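Local coordinates for ULam111 (Flavobacterium sp., PDB 5WUT), which probably hydrolyses laminarin, cutting the beta-1,3-glycosidic bonds of this storage glucan as a laminarinase of glycoside hydrolase family 16, at residues A[6-14]-A[227-235]; A[23-31]-A[42-50]. All blocks are in the same frame, centred on the assembly; numbering follows the deposited sequence.

Contacts 1 and 2 have centres about 22 Å apart in the beta-jelly roll. Along the chain, 6-14 comes first, then 23-31 and 42-50, and 227-235 closes the molecule, so contact 2 falls between the two halves of contact 1. Contact 1 joins the chain ends by pairing strand 7-11 with strand 224-234; contact 2 joins irregular segments whose short strands, 24-25 and 42-44, pair with strand 66-80. Trp23 links the two: its NE1 probably donates to Glu11 OE2, and its ring packs on Phe13 and Ile231. The N-terminal residues are thus tied both to the end of the chain and to the segment following them.

Contact 1: residues A[6-14]-A[227-235]; sequences KLVWEEHFN and SIDYIKVYQ
Val233 faces two consecutive residues of the neighbouring strand, Val8 and Trp9. Its carbonyl O receives Val8 N at 2.8 Å and, only weakly, Trp9 N, while Val233 N bonds firmly to Trp9 O. Both methyls are used: with CG1 trans to the backbone N (chi1 -178°), that branch reaches Val8 CG2 at 3.6 Å, and CG2 meets the edge of the indole at Trp9 CE3. Valine, branched at CB, suits such an extended backbone and covers both partners. Two residues against one form a classic beta bulge, which shifts the register of the antiparallel pair 7-11 and 224-234; through this pair the first and last strands of the jelly roll lie side by side. Beyond the bulge the pairing is regular: Glu10 stands opposite Lys232, and Glu11 with Ile231 forms the next hydrogen-bonded pair, Ile231 O accepting Glu11 N at 2.9 Å and Ile231 N donating back to Glu11 O. Ile231 and Val233 put their branched side chains on the face they share with Trp9, where Val233 also touches Phe80 and Phe202. Past the strand end, the Phe13 ring crosses Ile228 obliquely, CE2 lying 3.7 Å from CG2 of that isoleucine. Glu11 CG covers one face of this ring, and Leu18, Leu56 and Ile204 also pack against Phe13. On the other face of the strands, Glu10 runs alongside Lys232, extended and pointing the same way, with OE2 3.4 Å from Lys232 CE; the charged atoms OE2 and NZ stay 4.6 Å apart, too far for a salt bridge. Were this glutamate an alanine, the Lys232 chain would probably lose its cover along that side and the carboxylate that runs beside it. On this same face, toward the N terminus, Leu7 CD1 sits over the Tyr234 ring, 4.0 Å from its centroid, in a CH-pi contact.

Contact 2: residues A[23-31]-A[42-50]; sequences WNFELGDGC and QLYTKTNHK
Phe25 offers Lys46 one face of its ring: Lys46 CG stands over the centre, 3.7 Å from the centroid, in a CH-pi contact that uses the apolar part of the lysine while the chain carries its charge onward. The rim of the same ring meets His49, with Phe25 CE1 3.5 Å from His49 CE1; the two planes are inclined obliquely, at 45°. At Glu26 the backbone does the work, its O lying 3.3 Å from Tyr44 CB, and a water lies within hydrogen-bonding distance of both Glu26 O and Thr45 O, two acceptors that cannot bond each other. Leu27 has CG trans to the carbonyl carbon (chi1 -58°), and this brings CD2 against the Thr45 backbone and 3.7 Å from Lys46 CG, an apolar side chain well suited to lie beside the lysine methylenes. Gly28 then forms a single antiparallel bridge with Tyr44: Gly28 N donates to Tyr44 O at 2.8 Å, and Tyr44 N returns a bond to Gly28 O at 3.0 Å. Its positive phi, 93°, explains the glycine, since a CB would jam against the preceding carbonyl O. Asp29 CB touches Leu43 CD2 at 3.5 Å, while its OD1 accepts Cys31 N in an Asx turn that shapes the approach to the Cys31-Cys34 disulfide. Around this surface contact, strand 66-80 pairs with both segments and supplies Arg71 as the salt-bridge partner of Glu26; Trp36 of helix 35-39 also packs on Glu26, Tyr44 OH bonds to Asn205 of strand 200-208, and His49 rests on Leu56 of strand 55-63.

Contact 1: residues A[6-14]-A[227-235]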
loop_
_atom_site.group_PDB
_atom_site.type_symbol
_atom_site.label_atom_id
_atom_site.label_comp_id
_atom_site.label_asym_id
_atom_site.label_seq_id
_atom_site.Cartn_x
_atom_site.Cartn_y
_atom_site.Cartn_z
ATOM N N LYS A 6 13.668 3.417 19.076
ATOM C CA LYS A 6 13.300 2.484 20.135
ATOM C C LYS A 6 11.794 2.519 20.370
ATOM O O LYS A 6 11.147 3.531 20.110
ATOM C CB LYS A 6 14.081 2.807 21.437
ATOM C CG LYS A 6 13.950 4.253 21.995
ATOM C CD LYS A 6 14.941 4.558 23.193
ATOM C CE LYS A 6 14.658 3.637 24.339
ATOM N NZ LYS A 6 15.343 4.086 25.579
ATOM N N LEU A 7 11.251 1.408 20.861
ATOM C CA LEU A 7 9.857 1.365 21.292
ATOM C C LEU A 7 9.744 2.095 22.615
ATOM O O LEU A 7 10.349 1.674 23.602
ATOM C CB LEU A 7 9.365 -0.077 21.427
ATOM C CG LEU A 7 7.900 -0.240 21.842
ATOM C CD1 LEU A 7 6.989 0.248 20.737
ATOM C CD2 LEU A 7 7.609 -1.696 22.172
ATOM N N VAL A 8 8.996 3.193 22.645
ATOM C CA VAL A 8 8.911 3.999 23.862
ATOM C C VAL A 8 7.642 3.727 24.676
ATOM O O VAL A 8 7.624 3.965 25.881
ATOM C CB VAL A 8 9.006 5.514 23.551
ATOM C CG1 VAL A 8 10.275 5.810 22.770
ATOM C CG2 VAL A 8 7.775 6.011 22.799
ATOM N N TRP A 9 6.587 3.240 24.021
ATOM C CA TRP A 9 5.344 2.887 24.705
ATOM C C TRP A 9 4.516 1.958 23.838
ATOM O O TRP A 9 4.496 2.101 22.626
ATOM C CB TRP A 9 4.507 4.125 25.055
ATOM C CG TRP A 9 3.245 3.773 25.815
ATOM C CD1 TRP A 9 3.172 3.257 27.083
ATOM C CD2 TRP A 9 1.884 3.926 25.370
ATOM N NE1 TRP A 9 1.862 3.059 27.439
ATOM C CE2 TRP A 9 1.050 3.470 26.415
ATOM C CE3 TRP A 9 1.291 4.394 24.188
ATOM C CZ2 TRP A 9 -0.346 3.468 26.318
ATOM C CZ3 TRP A 9 -0.091 4.395 24.091
ATOM C CH2 TRP A 9 -0.896 3.934 25.147
ATOM N N GLU A 10 3.862 0.987 24.461
ATOM C CA GLU A 10 2.917 0.144 23.747
ATOM C C GLU A 10 1.708 -0.130 24.618
ATOM O O GLU A 10 1.827 -0.384 25.819
ATOM C CB GLU A 10 3.541 -1.187 23.304
ATOM C CG GLU A 10 2.552 -2.056 22.512
ATOM C CD GLU A 10 3.139 -3.367 22.043
ATOM O OE1 GLU A 10 4.370 -3.538 22.160
ATOM O OE2 GLU A 10 2.364 -4.224 21.555
ATOM N N GLU A 11 0.540 -0.038 23.993
ATOM C CA GLU A 11 -0.693 -0.558 24.560
ATOM C C GLU A 11 -0.983 -1.909 23.906
ATOM O O GLU A 11 -1.321 -1.973 22.712
ATOM C CB GLU A 11 -1.854 0.411 24.326
ATOM C CG GLU A 11 -3.203 -0.160 24.692
ATOM C CD GLU A 11 -3.309 -0.526 26.170
ATOM O OE1 GLU A 11 -3.048 -1.702 26.507
ATOM O OE2 GLU A 11 -3.655 0.367 26.978
ATOM N N HIS A 12 -0.835 -2.986 24.678
ATOM C CA HIS A 12 -1.038 -4.353 24.191
ATOM C C HIS A 12 -2.494 -4.806 24.301
ATOM O O HIS A 12 -2.863 -5.844 23.761
ATOM C CB HIS A 12 -0.178 -5.360 24.975
ATOM C CG HIS A 12 1.302 -5.121 24.911
ATOM N ND1 HIS A 12 1.950 -4.190 25.696
ATOM C CD2 HIS A 12 2.270 -5.749 24.201
ATOM C CE1 HIS A 12 3.249 -4.230 25.447
ATOM N NE2 HIS A 12 3.470 -5.170 24.545
ATOM N N PHE A 13 -3.285 -4.050 25.062
ATOM C CA PHE A 13 -4.671 -4.413 25.393
ATOM C C PHE A 13 -4.771 -5.838 25.951
ATOM O O PHE A 13 -5.706 -6.586 25.635
ATOM C CB PHE A 13 -5.591 -4.239 24.170
ATOM C CG PHE A 13 -5.808 -2.800 23.777
ATOM C CD1 PHE A 13 -6.340 -1.885 24.679
ATOM C CD2 PHE A 13 -5.458 -2.356 22.501
ATOM C CE1 PHE A 13 -6.537 -0.556 24.326
ATOM C CE2 PHE A 13 -5.656 -1.029 22.134
ATOM C CZ PHE A 13 -6.187 -0.124 23.044
ATOM N N ASN A 14 -3.814 -6.196 26.801
ATOM C CA ASN A 14 -3.746 -7.548 27.354
ATOM C C ASN A 14 -4.361 -7.665 28.742
ATOM O O ASN A 14 -4.471 -8.766 29.278
ATOM C CB ASN A 14 -2.291 -8.029 27.417
ATOM C CG ASN A 14 -1.809 -8.616 26.107
ATOM O OD1 ASN A 14 -2.599 -9.112 25.300
ATOM N ND2 ASN A 14 -0.492 -8.563 25.888
ATOM N N SER A 227 -12.052 -4.094 16.366
ATOM C CA SER A 227 -11.072 -4.749 17.242
ATOM C C SER A 227 -9.689 -4.150 17.071
ATOM O O SER A 227 -9.188 -4.069 15.950
ATOM C CB SER A 227 -11.000 -6.253 16.958
ATOM O OG SER A 227 -12.278 -6.857 17.126
ATOM N N ILE A 228 -9.063 -3.769 18.176
ATOM C CA ILE A 228 -7.723 -3.185 18.106
ATOM C C ILE A 228 -6.757 -4.048 18.918
ATOM O O ILE A 228 -6.977 -4.287 20.095
ATOM C CB ILE A 228 -7.715 -1.732 18.610
ATOM C CG1 ILE A 228 -8.787 -0.888 17.883
ATOM C CG2 ILE A 228 -6.314 -1.118 18.447
ATOM C CD1 ILE A 228 -10.148 -0.838 18.567
ATOM N N ASP A 229 -5.711 -4.547 18.262
ATOM C CA ASP A 229 -4.701 -5.415 18.895
ATOM C C ASP A 229 -3.696 -4.616 19.711
ATOM O O ASP A 229 -3.397 -4.956 20.857
ATOM C CB ASP A 229 -4.001 -6.234 17.804
ATOM C CG ASP A 229 -3.079 -7.324 18.341
ATOM O OD1 ASP A 229 -3.108 -7.634 19.544
ATOM O OD2 ASP A 229 -2.344 -7.910 17.507
ATOM N N TYR A 230 -3.185 -3.534 19.134
ATOM C CA TYR A 230 -2.206 -2.727 19.833
ATOM C C TYR A 230 -2.053 -1.328 19.243
ATOM O O TYR A 230 -2.501 -1.047 18.125
ATOM C CB TYR A 230 -0.838 -3.434 19.831
ATOM C CG TYR A 230 -0.184 -3.638 18.467
ATOM C CD1 TYR A 230 0.305 -2.556 17.724
ATOM C CD2 TYR A 230 -0.005 -4.913 17.957
ATOM C CE1 TYR A 230 0.918 -2.746 16.495
ATOM C CE2 TYR A 230 0.617 -5.116 16.736
ATOM C CZ TYR A 230 1.077 -4.036 16.016
ATOM O OH TYR A 230 1.687 -4.269 14.805
ATOM N N ILE A 231 -1.421 -0.463 20.026
ATOM C CA ILE A 231 -0.827 0.787 19.559
ATOM C C ILE A 231 0.626 0.735 19.996
ATOM O O ILE A 231 0.886 0.505 21.180
ATOM C CB ILE A 231 -1.489 2.040 20.171
ATOM C CG1 ILE A 231 -2.965 2.132 19.791
ATOM C CG2 ILE A 231 -0.749 3.299 19.706
ATOM C CD1 ILE A 231 -3.721 3.174 20.632
ATOM N N LYS A 232 1.560 0.938 19.063
ATOM C CA LYS A 232 2.994 0.995 19.375
ATOM C C LYS A 232 3.519 2.366 19.018
ATOM O O LYS A 232 3.150 2.918 17.978
ATOM C CB LYS A 232 3.789 -0.067 18.598
ATOM C CG LYS A 232 3.526 -1.482 19.041
ATOM C CD LYS A 232 4.236 -2.465 18.118
ATOM C CE LYS A 232 3.890 -3.896 18.481
ATOM N NZ LYS A 232 4.672 -4.857 17.633
ATOM N N VAL A 233 4.380 2.919 19.863
ATOM C CA VAL A 233 5.014 4.205 19.572
ATOM C C VAL A 233 6.523 4.057 19.592
ATOM O O VAL A 233 7.100 3.647 20.609
ATOM C CB VAL A 233 4.629 5.295 20.584
ATOM C CG1 VAL A 233 5.286 6.613 20.203
ATOM C CG2 VAL A 233 3.113 5.435 20.658
ATOM N N TYR A 234 7.155 4.384 18.471
ATOM C CA TYR A 234 8.612 4.346 18.364
ATOM C C TYR A 234 9.195 5.755 18.260
ATOM O O TYR A 234 8.637 6.602 17.571
ATOM C CB TYR A 234 9.055 3.545 17.135
ATOM C CG TYR A 234 8.615 2.101 17.083
ATOM C CD1 TYR A 234 7.367 1.752 16.570
ATOM C CD2 TYR A 234 9.461 1.086 17.498
ATOM C CE1 TYR A 234 6.971 0.436 16.491
ATOM C CE2 TYR A 234 9.077 -0.239 17.419
ATOM C CZ TYR A 234 7.833 -0.560 16.918
ATOM O OH TYR A 234 7.454 -1.881 16.854
ATOM N N GLN A 235 10.306 6.016 18.948
ATOM C CA GLN A 235 11.000 7.300 18.821
ATOM C C GLN A 235 12.501 7.074 18.821
ATOM O O GLN A 235 12.959 6.116 19.430
ATOM C CB GLN A 235 10.615 8.255 19.955
ATOM C CG GLN A 235 9.147 8.638 20.023
ATOM C CD GLN A 235 8.843 9.590 21.173
ATOM O OE1 GLN A 235 9.437 9.492 22.252
ATOM N NE2 GLN A 235 7.920 10.513 20.949
#

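Contact 2: residues A[23-31]-A[42-50]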
loop_
_atom_site.group_PDB
_atom_site.type_symbol
_atom_site.label_atom_id
_atom_site.label_comp_id
_atom_site.label_asym_id
_atom_site.label_seq_id
_atom_site.Cartn_x
_atom_site.Cartn_y
_atom_site.Cartn_z
ATOM N N TRP A 23 -6.041 5.678 29.882
ATOM C CA TRP A 23 -7.204 5.964 29.022
ATOM C C TRP A 23 -8.323 6.697 29.738
ATOM O O TRP A 23 -8.624 6.423 30.907
ATOM C CB TRP A 23 -7.786 4.673 28.430
ATOM C CG TRP A 23 -6.853 4.017 27.455
ATOM C CD1 TRP A 23 -5.956 3.017 27.720
ATOM C CD2 TRP A 23 -6.703 4.335 26.070
ATOM N NE1 TRP A 23 -5.255 2.688 26.582
ATOM C CE2 TRP A 23 -5.699 3.479 25.552
ATOM C CE3 TRP A 23 -7.326 5.249 25.213
ATOM C CZ2 TRP A 23 -5.291 3.522 24.216
ATOM C CZ3 TRP A 23 -6.935 5.285 23.881
ATOM C CH2 TRP A 23 -5.927 4.425 23.394
ATOM N N ASN A 24 -8.956 7.611 29.008
ATOM C CA ASN A 24 -10.193 8.251 29.444
ATOM C C ASN A 24 -11.342 7.710 28.635
ATOM O O ASN A 24 -11.154 7.310 27.476
ATOM C CB ASN A 24 -10.153 9.756 29.227
ATOM C CG ASN A 24 -8.906 10.384 29.754
ATOM O OD1 ASN A 24 -8.698 10.452 30.955
ATOM N ND2 ASN A 24 -8.051 10.852 28.851
ATOM N N PHE A 25 -12.540 7.728 29.213
ATOM C CA PHE A 25 -13.747 7.583 28.402
ATOM C C PHE A 25 -14.305 8.951 28.047
ATOM O O PHE A 25 -14.371 9.852 28.893
ATOM C CB PHE A 25 -14.834 6.782 29.129
ATOM C CG PHE A 25 -14.482 5.353 29.356
ATOM C CD1 PHE A 25 -14.756 4.391 28.391
ATOM C CD2 PHE A 25 -13.878 4.961 30.538
ATOM C CE1 PHE A 25 -14.439 3.070 28.601
ATOM C CE2 PHE A 25 -13.560 3.631 30.757
ATOM C CZ PHE A 25 -13.835 2.686 29.792
ATOM N N GLU A 26 -14.738 9.105 26.804
ATOM C CA GLU A 26 -15.602 10.228 26.477
ATOM C C GLU A 26 -17.001 9.632 26.339
ATOM O O GLU A 26 -17.178 8.573 25.732
ATOM C CB GLU A 26 -15.100 10.957 25.220
ATOM C CG GLU A 26 -13.762 11.671 25.512
ATOM C CD GLU A 26 -13.294 12.640 24.435
ATOM O OE1 GLU A 26 -12.337 13.407 24.696
ATOM O OE2 GLU A 26 -13.857 12.629 23.328
ATOM N N LEU A 27 -17.979 10.247 26.999
ATOM C CA LEU A 27 -19.275 9.589 27.186
ATOM C C LEU A 27 -20.450 10.477 26.822
ATOM O O LEU A 27 -20.399 11.696 27.001
ATOM C CB LEU A 27 -19.431 9.141 28.650
ATOM C CG LEU A 27 -18.349 8.190 29.163
ATOM C CD1 LEU A 27 -18.389 8.125 30.696
ATOM C CD2 LEU A 27 -18.527 6.828 28.585
ATOM N N GLY A 28 -21.522 9.832 26.375
ATOM C CA GLY A 28 -22.793 10.497 26.142
ATOM C C GLY A 28 -23.006 11.003 24.728
ATOM O O GLY A 28 -22.508 10.416 23.762
ATOM N N ASP A 29 -23.756 12.097 24.619
ATOM C CA ASP A 29 -24.181 12.609 23.327
ATOM C C ASP A 29 -23.307 13.731 22.757
ATOM O O ASP A 29 -23.527 14.185 21.621
ATOM C CB ASP A 29 -25.641 13.099 23.439
ATOM C CG ASP A 29 -25.836 14.184 24.501
ATOM O OD1 ASP A 29 -24.849 14.755 25.006
ATOM O OD2 ASP A 29 -27.010 14.474 24.832
ATOM N N GLY A 30 -22.313 14.163 23.526
ATOM C CA GLY A 30 -21.381 15.190 23.094
ATOM C C GLY A 30 -21.804 16.616 23.412
ATOM O O GLY A 30 -21.003 17.540 23.279
ATOM N N CYS A 31 -23.058 16.805 23.828
ATOM C CA CYS A 31 -23.559 18.144 24.157
ATOM C C CYS A 31 -22.654 18.867 25.153
ATOM O O CYS A 31 -22.157 18.252 26.096
ATOM C CB CYS A 31 -24.984 18.057 24.691
ATOM S SG CYS A 31 -26.183 17.458 23.493
ATOM N N GLN A 42 -24.865 7.874 17.991
ATOM C CA GLN A 42 -24.550 7.085 19.185
ATOM C C GLN A 42 -24.391 7.880 20.470
ATOM O O GLN A 42 -23.966 9.037 20.465
ATOM C CB GLN A 42 -23.268 6.271 18.951
ATOM C CG GLN A 42 -21.972 7.074 19.102
ATOM C CD GLN A 42 -21.745 8.066 17.981
ATOM O OE1 GLN A 42 -22.222 7.867 16.864
ATOM N NE2 GLN A 42 -21.005 9.135 18.269
ATOM N N LEU A 43 -24.761 7.232 21.576
ATOM C CA LEU A 43 -24.279 7.628 22.885
ATOM C C LEU A 43 -23.064 6.778 23.175
ATOM O O LEU A 43 -23.081 5.563 22.971
ATOM C CB LEU A 43 -25.321 7.422 23.986
ATOM C CG LEU A 43 -26.633 8.177 23.892
ATOM C CD1 LEU A 43 -27.415 7.942 25.181
ATOM C CD2 LEU A 43 -26.368 9.645 23.676
ATOM N N TYR A 44 -22.002 7.416 23.640
ATOM C CA TYR A 44 -20.816 6.673 24.014
ATOM C C TYR A 44 -20.941 6.238 25.472
ATOM O O TYR A 44 -21.446 6.993 26.313
ATOM C CB TYR A 44 -19.576 7.515 23.785
ATOM C CG TYR A 44 -19.174 7.653 22.334
ATOM C CD1 TYR A 44 -18.972 6.534 21.548
ATOM C CD2 TYR A 44 -18.964 8.903 21.768
ATOM C CE1 TYR A 44 -18.571 6.647 20.230
ATOM C CE2 TYR A 44 -18.567 9.025 20.444
ATOM C CZ TYR A 44 -18.369 7.894 19.690
ATOM O OH TYR A 44 -17.964 8.002 18.372
ATOM N N THR A 45 -20.511 5.010 25.753
ATOM C CA THR A 45 -20.701 4.413 27.072
ATOM C C THR A 45 -19.426 3.778 27.590
ATOM O O THR A 45 -18.425 3.728 26.875
ATOM C CB THR A 45 -21.761 3.315 27.050
ATOM O OG1 THR A 45 -21.202 2.143 26.456
ATOM C CG2 THR A 45 -23.010 3.753 26.275
ATOM N N LYS A 46 -19.486 3.251 28.812
ATOM C CA LYS A 46 -18.394 2.448 29.372
ATOM C C LYS A 46 -18.753 0.970 29.321
ATOM O O LYS A 46 -18.031 0.111 29.854
ATOM C CB LYS A 46 -18.090 2.848 30.826
ATOM C CG LYS A 46 -17.542 4.244 31.011
ATOM C CD LYS A 46 -17.032 4.431 32.434
ATOM C CE LYS A 46 -18.129 4.811 33.403
ATOM N NZ LYS A 46 -17.513 5.187 34.708
ATOM N N THR A 47 -19.877 0.672 28.682
ATOM C CA THR A 47 -20.396 -0.691 28.655
ATOM C C THR A 47 -20.512 -1.275 27.245
ATOM O O THR A 47 -21.205 -2.275 27.029
ATOM C CB THR A 47 -21.777 -0.755 29.349
ATOM O OG1 THR A 47 -22.618 0.274 28.815
ATOM C CG2 THR A 47 -21.624 -0.535 30.845
ATOM N N ASN A 48 -19.816 -0.677 26.277
ATOM C CA ASN A 48 -19.832 -1.196 24.911
ATOM C C ASN A 48 -18.498 -1.800 24.458
ATOM O O ASN A 48 -18.318 -2.108 23.283
ATOM C CB ASN A 48 -20.248 -0.095 23.924
ATOM C CG ASN A 48 -21.757 0.068 23.834
ATOM O OD1 ASN A 48 -22.393 0.545 24.776
ATOM N ND2 ASN A 48 -22.329 -0.301 22.685
ATOM N N HIS A 49 -17.569 -1.982 25.385
ATOM C CA HIS A 49 -16.284 -2.572 25.015
ATOM C C HIS A 49 -15.933 -3.744 25.919
ATOM O O HIS A 49 -16.464 -3.877 27.026
ATOM C CB HIS A 49 -15.182 -1.539 25.115
ATOM C CG HIS A 49 -14.847 -1.224 26.529
ATOM N ND1 HIS A 49 -15.657 -0.439 27.317
ATOM C CD2 HIS A 49 -13.834 -1.648 27.320
ATOM C CE1 HIS A 49 -15.147 -0.373 28.535
ATOM N NE2 HIS A 49 -14.039 -1.092 28.562
ATOM N N LYS A 50 -15.019 -4.577 25.448
ATOM C CA LYS A 50 -14.480 -5.666 26.255
ATOM C C LYS A 50 -13.033 -5.938 25.862
ATOM O O LYS A 50 -12.600 -5.596 24.759
ATOM C CB LYS A 50 -15.303 -6.938 26.079
ATOM C CG LYS A 50 -15.171 -7.545 24.703
ATOM C CD LYS A 50 -16.079 -8.751 24.513
ATOM C CE LYS A 50 -16.532 -8.857 23.061
ATOM N NZ LYS A 50 -17.061 -10.206 22.735
HETATM O O HOH W 1 -16.908 5.631 25.577
#